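Local coordinates for protein exosome complex component Rrp41 (Archaeoglobus fulgidus, PDB 3M7N) that probably degrades RNA from the 3' end as the catalytic RNase PH-type subunit of the archaeal exosome and may also synthesize heteromeric RNA tails, at residues M158-V164 / M187-I193. The protein carries 1 engineered substitution. Numbering follows the deposited sequence.
Sequences MITSVAV and MPFAFLI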
loop_
_atom_site.group_PDB
_atom_site.type_symbol
_atom_site.label_atom_id
_atom_site.label_comp_id
_atom_site.label_asym_id
_atom_site.label_seq_id
_atom_site.Cartn_x
_atom_site.Cartn_y
_atom_site.Cartn_z
ATOM N N MET E 158 -1.878 0.866 -36.424
ATOM C CA MET E 158 -2.488 -0.189 -35.663
ATOM C C MET E 158 -1.483 -1.213 -35.159
ATOM O O MET E 158 -0.370 -1.326 -35.666
ATOM C CB MET E 158 -3.566 -0.859 -36.510
ATOM C CG MET E 158 -4.892 -0.096 -36.470
ATOM S SD MET E 158 -5.928 -0.935 -35.278
ATOM C CE MET E 158 -5.195 -2.561 -35.462
ATOM N N ILE E 159 -1.893 -1.962 -34.154
ATOM C CA ILE E 159 -1.047 -2.967 -33.585
ATOM C C ILE E 159 -1.678 -4.299 -33.934
ATOM O O ILE E 159 -2.862 -4.514 -33.694
ATOM C CB ILE E 159 -0.948 -2.787 -32.046
ATOM C CG1 ILE E 159 -0.034 -1.608 -31.701
ATOM C CG2 ILE E 159 -0.437 -4.038 -31.395
ATOM C CD1 ILE E 159 1.423 -1.800 -32.130
ATOM N N THR E 160 -0.896 -5.195 -34.512
ATOM C CA THR E 160 -1.443 -6.466 -34.930
ATOM C C THR E 160 -0.495 -7.567 -34.488
ATOM O O THR E 160 0.729 -7.427 -34.554
ATOM C CB THR E 160 -1.685 -6.500 -36.478
ATOM O OG1 THR E 160 -2.440 -5.345 -36.880
ATOM C CG2 THR E 160 -2.424 -7.778 -36.890
ATOM N N SER E 161 -1.046 -8.678 -34.054
ATOM C CA SER E 161 -0.231 -9.614 -33.322
ATOM C C SER E 161 -0.579 -11.064 -33.639
ATOM O O SER E 161 -1.755 -11.418 -33.725
ATOM C CB SER E 161 -0.386 -9.312 -31.815
ATOM O OG SER E 161 0.247 -10.289 -31.015
ATOM N N VAL E 162 0.452 -11.888 -33.819
ATOM C CA VAL E 162 0.311 -13.337 -33.887
ATOM C C VAL E 162 1.593 -13.996 -33.404
ATOM O O VAL E 162 2.664 -13.401 -33.468
ATOM C CB VAL E 162 0.189 -13.867 -35.349
ATOM C CG1 VAL E 162 -0.916 -14.909 -35.461
ATOM C CG2 VAL E 162 0.033 -12.751 -36.331
ATOM N N ALA E 163 1.491 -15.254 -33.002
ATOM C CA ALA E 163 2.661 -16.050 -32.681
ATOM C C ALA E 163 2.939 -17.058 -33.800
ATOM O O ALA E 163 2.036 -17.484 -34.509
ATOM C CB ALA E 163 2.466 -16.794 -31.355
ATOM N N VAL E 164 4.203 -17.425 -33.959
ATOM C CA VAL E 164 4.549 -18.541 -34.807
ATOM C C VAL E 164 5.066 -19.602 -33.869
ATOM O O VAL E 164 5.847 -19.297 -32.961
ATOM C CB VAL E 164 5.644 -18.174 -35.828
ATOM C CG1 VAL E 164 6.298 -19.438 -36.384
ATOM C CG2 VAL E 164 5.065 -17.313 -36.947
ATOM N N MET E 187 6.639 -18.158 -30.378
ATOM C CA MET E 187 7.198 -16.842 -30.625
ATOM C C MET E 187 6.155 -15.795 -31.026
ATOM O O MET E 187 5.908 -15.555 -32.211
ATOM C CB MET E 187 8.297 -16.955 -31.671
ATOM C CG MET E 187 9.058 -15.669 -31.925
ATOM S SD MET E 187 10.401 -15.946 -33.095
ATOM C CE MET E 187 11.012 -14.272 -33.275
ATOM N N PRO E 188 5.538 -15.160 -30.017
ATOM C CA PRO E 188 4.567 -14.087 -30.252
ATOM C C PRO E 188 5.220 -12.848 -30.854
ATOM O O PRO E 188 6.318 -12.495 -30.447
ATOM C CB PRO E 188 4.030 -13.778 -28.841
ATOM C CG PRO E 188 5.017 -14.386 -27.890
ATOM C CD PRO E 188 5.569 -15.580 -28.607
ATOM N N PHE E 189 4.549 -12.218 -31.819
ATOM C CA PHE E 189 4.971 -10.929 -32.380
ATOM C C PHE E 189 3.810 -9.959 -32.290
ATOM O O PHE E 189 2.656 -10.367 -32.170
ATOM C CB PHE E 189 5.286 -11.023 -33.889
ATOM C CG PHE E 189 6.362 -11.992 -34.244
ATOM C CD1 PHE E 189 6.097 -13.354 -34.309
ATOM C CD2 PHE E 189 7.636 -11.542 -34.564
ATOM C CE1 PHE E 189 7.090 -14.240 -34.664
ATOM C CE2 PHE E 189 8.634 -12.433 -34.919
ATOM C CZ PHE E 189 8.356 -13.781 -34.972
ATOM N N ALA E 190 4.114 -8.673 -32.406
ATOM C CA ALA E 190 3.098 -7.696 -32.766
ATOM C C ALA E 190 3.807 -6.650 -33.591
ATOM O O ALA E 190 4.973 -6.342 -33.337
ATOM C CB ALA E 190 2.464 -7.078 -31.548
ATOM N N PHE E 191 3.104 -6.110 -34.581
ATOM C CA PHE E 191 3.704 -5.160 -35.499
ATOM C C PHE E 191 2.892 -3.881 -35.520
ATOM O O PHE E 191 1.691 -3.888 -35.248
ATOM C CB PHE E 191 3.736 -5.724 -36.937
ATOM C CG PHE E 191 4.360 -7.090 -37.057
ATOM C CD1 PHE E 191 3.569 -8.226 -37.041
ATOM C CD2 PHE E 191 5.733 -7.236 -37.210
ATOM C CE1 PHE E 191 4.136 -9.490 -37.154
ATOM C CE2 PHE E 191 6.303 -8.492 -37.332
ATOM C CZ PHE E 191 5.509 -9.621 -37.313
ATOM N N LEU E 192 3.560 -2.790 -35.859
ATOM C CA LEU E 192 2.886 -1.586 -36.293
ATOM C C LEU E 192 2.545 -1.720 -37.790
ATOM O O LEU E 192 3.443 -1.943 -38.608
ATOM C CB LEU E 192 3.802 -0.380 -36.088
ATOM C CG LEU E 192 3.237 0.910 -36.668
ATOM C CD1 LEU E 192 2.025 1.380 -35.847
ATOM C CD2 LEU E 192 4.315 1.986 -36.745
ATOM N N ILE E 193 1.254 -1.624 -38.128
ATOM C CA ILE E 193 0.810 -1.496 -39.510
ATOM C C ILE E 193 0.604 -0.024 -39.843
ATOM O O ILE E 193 -0.130 0.682 -39.145
ATOM C CB ILE E 193 -0.542 -2.182 -39.775
ATOM C CG1 ILE E 193 -0.627 -3.542 -39.088
ATOM C CG2 ILE E 193 -0.783 -2.316 -41.277
ATOM C CD1 ILE E 193 0.322 -4.574 -39.633
#
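Met158 and Ile193 open an antiparallel pairing in which each backbone N-H meets the other's carbonyl; Ile193 N to Met158 O measures 3.0 Å. The same Met158 oxygen receives the CA-H of Leu192, whose CD1 also comes up to it. Ile159 faces Leu192 in a non-hydrogen-bonded pair, and its CG2 lies against the methyl of Ala190. Thr160 and Phe191 form the next hydrogen-bonded pair: Phe191 N reaches Thr160 O at 2.7 Å, in the carbonyl plane. A chi1 of -51° sets Thr160 OG1 beside its own backbone N, 3.4 Å from Ile193 CG1, a polar atom against an aliphatic one, while OG1 is hydrogen-bonded to Gln233 NE2.

At Ser161 the strands draw together, its CA lying 3.9 Å from Ala190 CA. Here the side chain enters the backbone pairing: OG, anti to the backbone N (chi1 173°), donates to Phe189 O at 2.7 Å. That carbonyl also accepts from Val162 N, but weakly, the N-H...O angle being only 127°. In return Phe189 N binds Val162 O from above the carbonyl plane, and this oxygen also sits at the edge of the Phe189 ring, 3.5 Å from CD1. Ala163 packs its methyl against Pro188, with the two CB atoms 4.2 Å apart. Val164 and Met187 form the last hydrogen-bonded pair of the two segments, through two backbone bonds, and Val164 CG2 comes near Phe189 CE1.

Seven consecutive bridges join the two strands, which occupy the middle of a four-stranded antiparallel sheet in the second RNase PH-family domain, flanked by 170-173 and 197-207. Helix 212-248 packs on Phe189 and Phe191, while Asn142 and Ser145 of helix 136-150 hydrogen-bond to the backbone N atoms of Ser161 and Ile159.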